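Local coordinates for ethanolamine utilization protein EutL (Clostridium perfringens E str. JGS1987, PDB 4TME), which is a shell protein of the ethanolamine-utilization bacterial microcompartment that binds ethanolamine, which is proposed to control the opening of a pore allosterically, at residues V46-L51 and G81-I86; G37-D42 and A101-I106; E53-K56 and D61-Y64; S108-V113 and Y124-S129. All coordinates share one frame; numbering follows the deposited sequence. Where two conformers were deposited one is given.

Interaction 1: V46-L51 and G81-I86; sequences VTYTAL and GEVIGI. With ETA (ethanolamine), chain K.
Thr47, Tyr48 and Leu51 of helix 44-57 pack on Val83 and Gly85 of strand 83-89. This is helix-on-sheet packing inside the BMC fold. The two short segments run nearly parallel, at 10°, with their axes 9.2 Å apart. Thr47 comes first and meets Val83 tip to tip. Thr47 OG1 lies 3.6 Å from Val83 CG1, but the polar partner of this hydroxyl is the carbonyl of Cys43. Tyr48 passes alongside Val83 in the opposite direction. Tyr48 CE1 is 3.5 Å from Val83 CG2, and its hydroxyl bonds to Ser67. The two methyls of Val83 thus divide the work. CG2 is anti to the backbone N (CG1 at chi1 62°) and serves Tyr48, while CG1 serves Thr47. One turn on, Leu51 CD1 sits 3.9 Å from Gly85 CA. The methyl comes close to the backbone because no side chain stands between them.

Just before the strand, Glu82 reaches past the start of helix 44-57 to ethanolamine. Its OE2 accepts a bond from the backbone N of Asp44 as well as two from the ligand. Its other oxygen accepts one from Ala72 N. Glu82 OE2 is 3.0 Å from the ethanolamine N and 2.6 Å from its O.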
loop_
_atom_site.group_PDB
_atom_site.type_symbol
_atom_site.label_atom_id
_atom_site.label_comp_id
_atom_site.label_asym_id
_atom_site.label_seq_id
_atom_site.Cartn_x
_atom_site.Cartn_y
_atom_site.Cartn_z
ATOM N N VAL C 46 -3.590 7.639 16.950
ATOM C CA VAL C 46 -3.194 8.218 18.257
ATOM C C VAL C 46 -2.075 9.225 18.034
ATOM O O VAL C 46 -2.087 10.317 18.617
ATOM C CB VAL C 46 -2.764 7.141 19.272
ATOM C CG1 VAL C 46 -2.036 7.772 20.502
ATOM C CG2 VAL C 46 -3.999 6.364 19.731
ATOM N N THR C 47 -1.120 8.882 17.179
ATOM C CA THR C 47 -0.014 9.799 16.930
ATOM C C THR C 47 -0.478 11.074 16.240
ATOM O O THR C 47 -0.039 12.160 16.590
ATOM C CB THR C 47 1.086 9.104 16.120
ATOM O OG1 THR C 47 1.571 8.012 16.907
ATOM C CG2 THR C 47 2.259 10.047 15.821
ATOM N N TYR C 48 -1.398 10.967 15.287
ATOM C CA TYR C 48 -1.918 12.166 14.625
ATOM C C TYR C 48 -2.633 13.085 15.628
ATOM O O TYR C 48 -2.531 14.328 15.554
ATOM C CB TYR C 48 -2.884 11.771 13.496
ATOM C CG TYR C 48 -2.211 11.016 12.362
ATOM C CD1 TYR C 48 -0.925 11.348 11.939
ATOM C CD2 TYR C 48 -2.840 9.941 11.763
ATOM C CE1 TYR C 48 -0.301 10.630 10.903
ATOM C CE2 TYR C 48 -2.240 9.224 10.730
ATOM C CZ TYR C 48 -0.967 9.593 10.297
ATOM O OH TYR C 48 -0.346 8.909 9.269
ATOM N N THR C 49 -3.363 12.479 16.565
ATOM C CA THR C 49 -4.055 13.243 17.591
ATOM C C THR C 49 -3.025 13.917 18.511
ATOM O O THR C 49 -3.214 15.072 18.945
ATOM C CB THR C 49 -5.011 12.341 18.425
ATOM O OG1 THR C 49 -5.893 11.645 17.536
ATOM C CG2 THR C 49 -5.860 13.153 19.393
ATOM N N ALA C 50 -1.956 13.182 18.824
ATOM C CA ALA C 50 -0.881 13.710 19.669
ATOM C C ALA C 50 -0.131 14.869 19.015
ATOM O O ALA C 50 0.239 15.843 19.700
ATOM C CB ALA C 50 0.074 12.602 20.028
ATOM N N LEU C 51 0.127 14.761 17.714
ATOM C CA LEU C 51 0.783 15.832 16.967
ATOM C C LEU C 51 -0.083 17.090 16.948
ATOM O O LEU C 51 0.418 18.213 17.045
ATOM C CB LEU C 51 1.074 15.375 15.528
ATOM C CG LEU C 51 2.174 14.307 15.419
ATOM C CD1 LEU C 51 2.125 13.633 14.042
ATOM C CD2 LEU C 51 3.540 14.927 15.694
ATOM N N GLY C 81 7.242 1.151 12.727
ATOM C CA GLY C 81 5.897 1.188 13.288
ATOM C C GLY C 81 4.858 1.278 12.181
ATOM O O GLY C 81 4.957 0.575 11.172
ATOM N N GLU C 82 3.868 2.139 12.365
ATOM C CA GLU C 82 2.940 2.437 11.296
ATOM C C GLU C 82 2.680 3.913 11.080
ATOM O O GLU C 82 1.707 4.288 10.434
ATOM C CB GLU C 82 1.614 1.709 11.534
ATOM C CG GLU C 82 0.846 2.170 12.746
ATOM C CD GLU C 82 -0.482 1.431 12.942
ATOM O OE1 GLU C 82 -0.563 0.218 12.613
ATOM O OE2 GLU C 82 -1.446 2.074 13.450
ATOM N N VAL C 83 3.563 4.774 11.573
ATOM C CA VAL C 83 3.400 6.197 11.337
ATOM C C VAL C 83 4.731 6.940 11.463
ATOM O O VAL C 83 5.570 6.580 12.298
ATOM C CB VAL C 83 2.374 6.815 12.329
ATOM C CG1 VAL C 83 2.840 6.694 13.787
ATOM C CG2 VAL C 83 2.046 8.258 11.995
ATOM N N ILE C 84 4.903 7.952 10.618
ATOM C CA ILE C 84 5.972 8.935 10.794
ATOM C C ILE C 84 5.324 10.313 10.844
ATOM O O ILE C 84 4.452 10.665 10.024
ATOM C CB ILE C 84 7.056 8.876 9.685
ATOM C CG1 ILE C 84 8.148 9.927 10.027
ATOM C CG2 ILE C 84 6.424 9.036 8.284
ATOM C CD1 ILE C 84 9.430 9.753 9.332
ATOM N N GLY C 85 5.705 11.087 11.860
ATOM C CA GLY C 85 5.229 12.443 12.012
ATOM C C GLY C 85 6.411 13.399 12.044
ATOM O O GLY C 85 7.463 13.057 12.597
ATOM N N ILE C 86 6.265 14.568 11.419
ATOM C CA ILE C 86 7.300 15.593 11.468
ATOM C C ILE C 86 6.713 16.923 11.887
ATOM O O ILE C 86 5.784 17.451 11.257
ATOM C CB ILE C 86 8.026 15.768 10.102
ATOM C CG1 ILE C 86 8.629 14.437 9.663
ATOM C CG2 ILE C 86 9.162 16.834 10.221
ATOM C CD1 ILE C 86 9.368 14.460 8.324
HETATM C CA ETA K . -5.142 1.950 13.070
HETATM N N ETA K . -4.097 1.895 12.070
HETATM C C ETA K . -4.752 1.146 14.302
HETATM O O ETA K . -3.527 1.558 14.853
#

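Interaction 2: G37-D42 and A101-I106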
loop_
_atom_site.group_PDB
_atom_site.type_symbol
_atom_site.label_atom_id
_atom_site.label_comp_id
_atom_site.label_asym_id
_atom_site.label_seq_id
_atom_site.Cartn_x
_atom_site.Cartn_y
_atom_site.Cartn_z
ATOM N N GLY C 37 11.221 18.040 14.273
ATOM C CA GLY C 37 11.113 16.971 15.244
ATOM C C GLY C 37 10.459 15.791 14.547
ATOM O O GLY C 37 9.428 15.949 13.905
ATOM N N LEU C 38 11.095 14.625 14.658
ATOM C CA LEU C 38 10.700 13.393 13.987
ATOM C C LEU C 38 10.173 12.389 15.013
ATOM O O LEU C 38 10.814 12.187 16.057
ATOM C CB LEU C 38 11.900 12.774 13.251
ATOM C CG LEU C 38 12.791 13.621 12.336
ATOM C CD1 LEU C 38 14.028 12.823 11.895
ATOM C CD2 LEU C 38 12.023 14.093 11.118
ATOM N N ILE C 39 9.068 11.711 14.705
ATOM C CA ILE C 39 8.551 10.686 15.596
ATOM C C ILE C 39 7.943 9.529 14.821
ATOM O O ILE C 39 7.299 9.731 13.785
ATOM C CB ILE C 39 7.502 11.282 16.580
ATOM C CG1 ILE C 39 7.127 10.266 17.659
ATOM C CG2 ILE C 39 6.286 11.814 15.848
ATOM C CD1 ILE C 39 6.333 10.914 18.818
ATOM N N THR C 40 8.176 8.314 15.317
ATOM C CA THR C 40 7.450 7.132 14.849
ATOM C C THR C 40 6.848 6.395 16.025
ATOM O O THR C 40 7.329 6.488 17.160
ATOM C CB THR C 40 8.332 6.143 14.052
ATOM O OG1 THR C 40 9.308 5.554 14.909
ATOM C CG2 THR C 40 9.031 6.841 12.900
ATOM N N ALA C 41 5.787 5.660 15.746
ATOM C CA ALA C 41 5.029 4.968 16.772
ATOM C C ALA C 41 4.277 3.789 16.148
ATOM O O ALA C 41 4.191 3.692 14.924
ATOM C CB ALA C 41 4.056 5.932 17.431
ATOM N N ASP C 42 3.712 2.914 16.976
ATOM C CA ASP C 42 2.994 1.752 16.441
ATOM C C ASP C 42 1.481 1.979 16.293
ATOM O O ASP C 42 0.737 1.027 16.051
ATOM C CB ASP C 42 3.258 0.525 17.297
ATOM C CG ASP C 42 2.653 0.618 18.692
ATOM O OD1 ASP C 42 1.940 1.595 18.984
ATOM O OD2 ASP C 42 2.918 -0.312 19.484
ATOM N N ALA C 101 5.334 17.272 24.285
ATOM C CA ALA C 101 3.866 17.265 24.396
ATOM C C ALA C 101 3.252 16.090 23.638
ATOM O O ALA C 101 2.230 15.528 24.071
ATOM C CB ALA C 101 3.288 18.593 23.897
ATOM N N THR C 102 3.859 15.743 22.506
ATOM C CA THR C 102 3.415 14.621 21.673
ATOM C C THR C 102 3.564 13.314 22.458
ATOM O O THR C 102 2.639 12.510 22.566
ATOM C CB THR C 102 4.217 14.515 20.363
ATOM O OG1 THR C 102 4.129 15.748 19.632
ATOM C CG2 THR C 102 3.663 13.406 19.472
ATOM N N LEU C 103 4.749 13.114 23.008
ATOM C CA LEU C 103 5.029 11.906 23.759
ATOM C C LEU C 103 4.100 11.781 24.940
ATOM O O LEU C 103 3.565 10.707 25.222
ATOM C CB LEU C 103 6.479 11.934 24.256
ATOM C CG LEU C 103 7.536 11.781 23.185
ATOM C CD1 LEU C 103 8.903 12.250 23.700
ATOM C CD2 LEU C 103 7.596 10.359 22.785
ATOM N N ASP C 104 3.916 12.877 25.667
ATOM C CA ASP C 104 3.062 12.813 26.840
ATOM C C ASP C 104 1.625 12.461 26.455
ATOM O O ASP C 104 0.951 11.719 27.181
ATOM C CB ASP C 104 3.103 14.119 27.610
ATOM C CG ASP C 104 4.412 14.321 28.344
ATOM O OD1 ASP C 104 5.282 13.407 28.376
ATOM O OD2 ASP C 104 4.576 15.423 28.876
ATOM N N PHE C 105 1.157 12.967 25.317
ATOM C CA PHE C 105 -0.204 12.659 24.899
ATOM C C PHE C 105 -0.341 11.188 24.521
ATOM O O PHE C 105 -1.327 10.539 24.871
ATOM C CB PHE C 105 -0.658 13.524 23.721
ATOM C CG PHE C 105 -2.127 13.370 23.421
ATOM C CD1 PHE C 105 -3.065 14.126 24.116
ATOM C CD2 PHE C 105 -2.564 12.443 22.505
ATOM C CE1 PHE C 105 -4.422 13.973 23.863
ATOM C CE2 PHE C 105 -3.924 12.280 22.255
ATOM C CZ PHE C 105 -4.840 13.046 22.938
ATOM N N ILE C 106 0.649 10.650 23.827
ATOM C CA ILE C 106 0.565 9.268 23.376
ATOM C C ILE C 106 0.476 8.354 24.582
ATOM O O ILE C 106 -0.200 7.327 24.540
ATOM C CB ILE C 106 1.763 8.906 22.497
ATOM C CG1 ILE C 106 1.673 9.688 21.176
ATOM C CG2 ILE C 106 1.823 7.414 22.210
ATOM C CD1 ILE C 106 2.861 9.528 20.271
#
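Ile39 on strand 35-41 faces Thr102 on helix 92-106, with CA atoms 8.9 Å apart, and the segment axes come within 10.8 Å of each other at 17°. The backbones are too far apart to touch, and no hydrogen bond links them. Ile39 makes the close contacts from the strand. Its CG1 branch is anti to the backbone N (chi1 -171°), and chi2 is extended too, which carries CD1 straight out to the helix. This one methyl makes all the closest contacts. Thr102 CG2 meets Ile39 CD1 tip to tip at 3.7 Å. Ile106, one turn further along, also comes end on, with Ile106 CD1 4.0 Å from Ile39 CD1. Leu103 CD2 closes in to 4.2 Å from Ile39 CD1. All three approach from the helix side.

The fold here is that of a BMC domain, with helices 44-57 and 92-106 side by side against one antiparallel sheet. Ala50 and Ala54 of helix 44-57 touch Ile106 and Thr102.

Thr102 is two-sided. Its methyl points to the strand, anti to the backbone N. Its OG1 takes the place anti to the carbonyl carbon (chi1 -57°) and bonds back to the carbonyl of Gly98, so this buried hydroxyl is satisfied within its own helix. Thr40 points the other way from Ile39 and packs on Leu155 of a neighbouring subunit, whose Phe217 touches Leu103.

Interaction 3: E53-K56 and D61-Y64; sequences EATK and DVVY
Asp61 meets Thr55 with its backbone and not with its flat carboxylate. Thr55 CG2 lies 4.5 Å from Asp61 CA, while the Asp61 side chain starts out away from the helix and OD2 bonds to His33 NE2. The other carboxylate nearby, that of Glu53, takes no part in the contact. Glu53 OE1 and Lys56 NZ form a salt bridge at 3.2 Å; the hydrogen bond in it is weak. The ring of Tyr64 lies further along the strand, and its hydroxyl bonds to the carbonyl of Pro178 of a neighbouring subunit.

The contact itself is small and apolar. Thr55 CG2 is 3.8 Å from Val62 CG2, and the two side chains cross at about a right angle. Thr55 holds its methyl anti to the carbonyl carbon and its hydroxyl between the backbone N and that carbon (chi1 71°). This turns the methyl to the strand. OG1 bonds instead to the carbonyl of Asp52 and to Ser133 N.

Only four residues separate the segments, so helix 44-57 turns back directly into strand 61-67, an edge strand of the four-stranded BMC sheet within this chain. Val63 and Tyr64 together face Ile86, which makes a classic beta bulge. Val62 also packs on Leu87 of strand 83-89. On the helix, Ala54 packs against Thr102 of helix 92-106.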
loop_
_atom_site.group_PDB
_atom_site.type_symbol
_atom_site.label_atom_id
_atom_site.label_comp_id
_atom_site.label_asym_id
_atom_site.label_seq_id
_atom_site.Cartn_x
_atom_site.Cartn_y
_atom_site.Cartn_z
ATOM N N GLU C 53 -2.125 17.866 19.360
ATOM C CA GLU C 53 -1.954 18.382 20.704
ATOM C C GLU C 53 -0.646 19.178 20.792
ATOM O O GLU C 53 -0.613 20.234 21.447
ATOM C CB GLU C 53 -1.990 17.228 21.705
ATOM C CG GLU C 53 -2.000 17.643 23.153
ATOM C CD GLU C 53 -3.303 18.316 23.589
ATOM O OE1 GLU C 53 -4.435 17.961 23.151
ATOM O OE2 GLU C 53 -3.178 19.226 24.397
ATOM N N ALA C 54 0.418 18.703 20.136
ATOM C CA ALA C 54 1.706 19.418 20.143
ATOM C C ALA C 54 1.572 20.837 19.569
ATOM O O ALA C 54 2.218 21.763 20.058
ATOM C CB ALA C 54 2.760 18.647 19.373
ATOM N N THR C 55 0.720 21.028 18.554
ATOM C CA THR C 55 0.565 22.370 17.975
ATOM C C THR C 55 -0.143 23.346 18.933
ATOM O O THR C 55 -0.127 24.565 18.704
ATOM C CB THR C 55 -0.207 22.348 16.613
ATOM O OG1 THR C 55 -1.597 22.039 16.833
ATOM C CG2 THR C 55 0.425 21.368 15.614
ATOM N N LYS C 56 -0.751 22.837 20.012
ATOM C CA LYS C 56 -1.365 23.693 21.024
ATOM C C LYS C 56 -0.345 24.063 22.123
ATOM O O LYS C 56 -0.490 25.056 22.840
ATOM C CB LYS C 56 -2.575 22.993 21.643
ATOM C CG LYS C 56 -3.709 22.752 20.663
ATOM C CD LYS C 56 -5.001 22.327 21.350
ATOM C CE LYS C 56 -5.016 20.851 21.687
ATOM N NZ LYS C 56 -6.227 20.481 22.522
ATOM N N ASP C 61 4.421 23.388 13.753
ATOM C CA ASP C 61 3.428 22.996 12.744
ATOM C C ASP C 61 3.638 21.533 12.392
ATOM O O ASP C 61 4.774 21.071 12.345
ATOM C CB ASP C 61 3.577 23.817 11.460
ATOM C CG ASP C 61 3.321 25.298 11.651
ATOM O OD1 ASP C 61 2.312 25.669 12.277
ATOM O OD2 ASP C 61 4.135 26.096 11.142
ATOM N N VAL C 62 2.562 20.785 12.103
ATOM C CA VAL C 62 2.749 19.446 11.544
ATOM C C VAL C 62 2.979 19.591 10.057
ATOM O O VAL C 62 2.092 20.082 9.351
ATOM C CB VAL C 62 1.541 18.555 11.811
ATOM C CG1 VAL C 62 1.737 17.154 11.193
ATOM C CG2 VAL C 62 1.298 18.486 13.320
ATOM N N VAL C 63 4.158 19.192 9.582
ATOM C CA VAL C 63 4.500 19.400 8.175
ATOM C C VAL C 63 4.556 18.096 7.409
ATOM O O VAL C 63 4.638 18.101 6.170
ATOM C CB VAL C 63 5.843 20.149 8.019
ATOM C CG1 VAL C 63 5.717 21.537 8.640
ATOM C CG2 VAL C 63 7.010 19.365 8.611
ATOM N N TYR C 64 4.490 16.984 8.131
ATOM C CA TYR C 64 4.521 15.665 7.504
ATOM C C TYR C 64 3.853 14.660 8.420
ATOM O O TYR C 64 4.101 14.636 9.631
ATOM C CB TYR C 64 5.974 15.260 7.202
ATOM C CG TYR C 64 6.101 14.184 6.129
ATOM C CD1 TYR C 64 5.982 12.849 6.453
ATOM C CD2 TYR C 64 6.334 14.526 4.808
ATOM C CE1 TYR C 64 6.094 11.846 5.461
ATOM C CE2 TYR C 64 6.454 13.555 3.832
ATOM C CZ TYR C 64 6.331 12.212 4.172
ATOM O OH TYR C 64 6.426 11.248 3.167
#

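Interaction 4: S108-V113 and Y124-S129; sequences SGVGFV and YAQCVS. With ETA (ethanolamine), chain K.
Phe112 lies between ethanolamine and Tyr124. Ethanolamine C sits over one face, offset toward the rim, and Phe112 CZ is 3.4 Å from ethanolamine CA. Tyr124 CB covers the opposite face. It makes a CH-pi contact 3.6 Å from the ring centroid and 12° off the normal. The two rings are nearly parallel, at 15°, but slid apart with centroids at 5.1 Å, so they barely overlap. Gly111 O meets the edge of the Tyr124 ring in its plane, 3.7 Å from Tyr124 CD1.

These residues belong to the beta hairpin of strands 112-114 and 122-128, in the antiparallel sheet that carries part of the ethanolamine pocket. The two segments diverge before Phe112, and two waters join them there. One accepts from Ala125 N and donates to Gly111 O. The other accepts from Gly111 N and donates to Gln126 OE1, 2.6 Å away. A bend in the Gln126 chain (chi2 72°) brings OE1 to this water, and Gln126 CB lies over a face of the Tyr124 ring.

Further out, Tyr124 is held at its hydroxyl by a hydrogen bond with Thr49 OG1. Its ring also meets Tyr149 edge-to-face, and Val151 packs against both Tyr124 and Phe112.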
loop_
_atom_site.group_PDB
_atom_site.type_symbol
_atom_site.label_atom_id
_atom_site.label_comp_id
_atom_site.label_asym_id
_atom_site.label_seq_id
_atom_site.Cartn_x
_atom_site.Cartn_y
_atom_site.Cartn_z
ATOM N N SER C 108 -0.955 9.077 27.451
ATOM C CA SER C 108 -1.913 9.685 28.392
ATOM C C SER C 108 -3.111 8.799 28.754
ATOM O O SER C 108 -3.880 9.142 29.669
ATOM C CB SER C 108 -2.453 11.011 27.841
ATOM O OG SER C 108 -3.274 10.825 26.701
ATOM N N GLY C 109 -3.266 7.679 28.056
ATOM C CA GLY C 109 -4.385 6.766 28.262
ATOM C C GLY C 109 -5.292 6.646 27.049
ATOM O O GLY C 109 -6.249 5.868 27.043
ATOM N N VAL C 110 -5.030 7.443 26.022
ATOM C CA VAL C 110 -5.803 7.328 24.797
ATOM C C VAL C 110 -5.380 6.051 24.081
ATOM O O VAL C 110 -4.359 5.448 24.411
ATOM C CB VAL C 110 -5.626 8.555 23.878
ATOM C CG1 VAL C 110 -6.253 9.799 24.528
ATOM C CG2 VAL C 110 -4.160 8.790 23.559
ATOM N N GLY C 111 -6.200 5.606 23.141
ATOM C CA GLY C 111 -5.843 4.449 22.345
ATOM C C GLY C 111 -7.034 3.845 21.657
ATOM O O GLY C 111 -8.159 4.222 21.943
ATOM N N PHE C 112 -6.766 2.924 20.744
ATOM C CA PHE C 112 -7.819 2.117 20.156
ATOM C C PHE C 112 -8.389 1.204 21.234
ATOM O O PHE C 112 -7.732 0.882 22.218
ATOM C CB PHE C 112 -7.293 1.307 18.976
ATOM C CG PHE C 112 -7.213 2.080 17.695
ATOM C CD1 PHE C 112 -6.368 3.191 17.581
ATOM C CD2 PHE C 112 -7.978 1.712 16.600
ATOM C CE1 PHE C 112 -6.304 3.922 16.404
ATOM C CE2 PHE C 112 -7.904 2.427 15.415
ATOM C CZ PHE C 112 -7.054 3.543 15.317
ATOM N N VAL C 113 -9.643 0.828 21.057
ATOM C CA VAL C 113 -10.346 -0.030 21.981
ATOM C C VAL C 113 -10.691 -1.346 21.304
ATOM O O VAL C 113 -11.083 -1.367 20.143
ATOM C CB VAL C 113 -11.634 0.641 22.476
ATOM C CG1 VAL C 113 -12.435 -0.312 23.366
ATOM C CG2 VAL C 113 -11.287 1.918 23.231
ATOM N N TYR C 124 -11.180 3.346 17.059
ATOM C CA TYR C 124 -10.855 4.622 17.704
ATOM C C TYR C 124 -12.094 5.481 17.636
ATOM O O TYR C 124 -12.676 5.630 16.566
ATOM C CB TYR C 124 -9.708 5.281 16.961
ATOM C CG TYR C 124 -8.974 6.456 17.621
ATOM C CD1 TYR C 124 -8.399 6.329 18.874
ATOM C CD2 TYR C 124 -8.757 7.639 16.906
ATOM C CE1 TYR C 124 -7.692 7.375 19.426
ATOM C CE2 TYR C 124 -8.042 8.696 17.459
ATOM C CZ TYR C 124 -7.505 8.546 18.706
ATOM O OH TYR C 124 -6.759 9.600 19.257
ATOM N N ALA C 125 -12.497 6.032 18.766
ATOM C CA ALA C 125 -13.664 6.903 18.819
ATOM C C ALA C 125 -13.333 8.017 19.798
ATOM O O ALA C 125 -13.741 7.989 20.964
ATOM C CB ALA C 125 -14.895 6.139 19.245
ATOM N N GLN C 126 -12.534 8.960 19.314
ATOM C CA GLN C 126 -11.893 9.952 20.166
ATOM C C GLN C 126 -12.575 11.287 19.964
ATOM O O GLN C 126 -12.688 11.781 18.842
ATOM C CB GLN C 126 -10.402 10.043 19.834
ATOM C CG GLN C 126 -9.613 11.105 20.618
ATOM C CD GLN C 126 -9.401 10.759 22.082
ATOM O OE1 GLN C 126 -9.630 9.627 22.519
ATOM N NE2 GLN C 126 -8.967 11.749 22.857
ATOM N N CYS C 127 -13.037 11.871 21.057
ATOM C CA CYS C 127 -13.592 13.196 21.000
ATOM C C CYS C 127 -12.436 14.165 21.226
ATOM O O CYS C 127 -11.850 14.189 22.305
ATOM C CB CYS C 127 -14.684 13.372 22.045
ATOM S SG CYS C 127 -15.508 14.970 21.933
ATOM N N VAL C 128 -12.084 14.910 20.192
ATOM C CA VAL C 128 -11.062 15.950 20.284
ATOM C C VAL C 128 -11.829 17.207 20.654
ATOM O O VAL C 128 -12.484 17.812 19.812
ATOM C CB VAL C 128 -10.286 16.125 18.973
ATOM C CG1 VAL C 128 -9.253 17.256 19.089
ATOM C CG2 VAL C 128 -9.617 14.822 18.559
ATOM N N SER C 129 -11.791 17.584 21.921
ATOM C CA SER C 129 -12.701 18.622 22.373
ATOM C C SER C 129 -12.217 20.010 21.947
ATOM O O SER C 129 -13.023 20.930 21.836
ATOM C CB SER C 129 -12.886 18.548 23.886
ATOM O OG SER C 129 -11.672 18.812 24.540
HETATM C CA ETA K . -5.142 1.950 13.070
HETATM N N ETA K . -4.097 1.895 12.070
HETATM C C ETA K . -4.752 1.146 14.302
HETATM O O ETA K . -3.527 1.558 14.853
HETATM O O HOH W 1 -10.910 5.405 21.238
HETATM O O HOH W 2 -8.879 7.149 22.902
#

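Overall arrangement
Interactions 1, 2 and 3 all lie on the four-stranded sheet of the BMC domain. The centres of interactions 1 and 2 are about 6 Å apart, and a probable hydrogen bond joins their strands (Gly85 N to Ile39 O, 2.8 Å). Interaction 3 uses the same helix 44-57 as interaction 1, and their centres are about 10 Å apart. A probable hydrogen bond runs from Ile86 N to Tyr64 O (2.8 Å). Interaction 4 belongs to the other sheet, with its centre about 13 Å from that of interaction 1. Val46 CG2 packs 3.8 Å from Tyr124 CE1 between the two. Interactions 1 and 4 share one ethanolamine, which also bonds to Asp44 and Thr182. In interaction 3 the side chain of Val62 is about 12 Å from a bound ethanolamine.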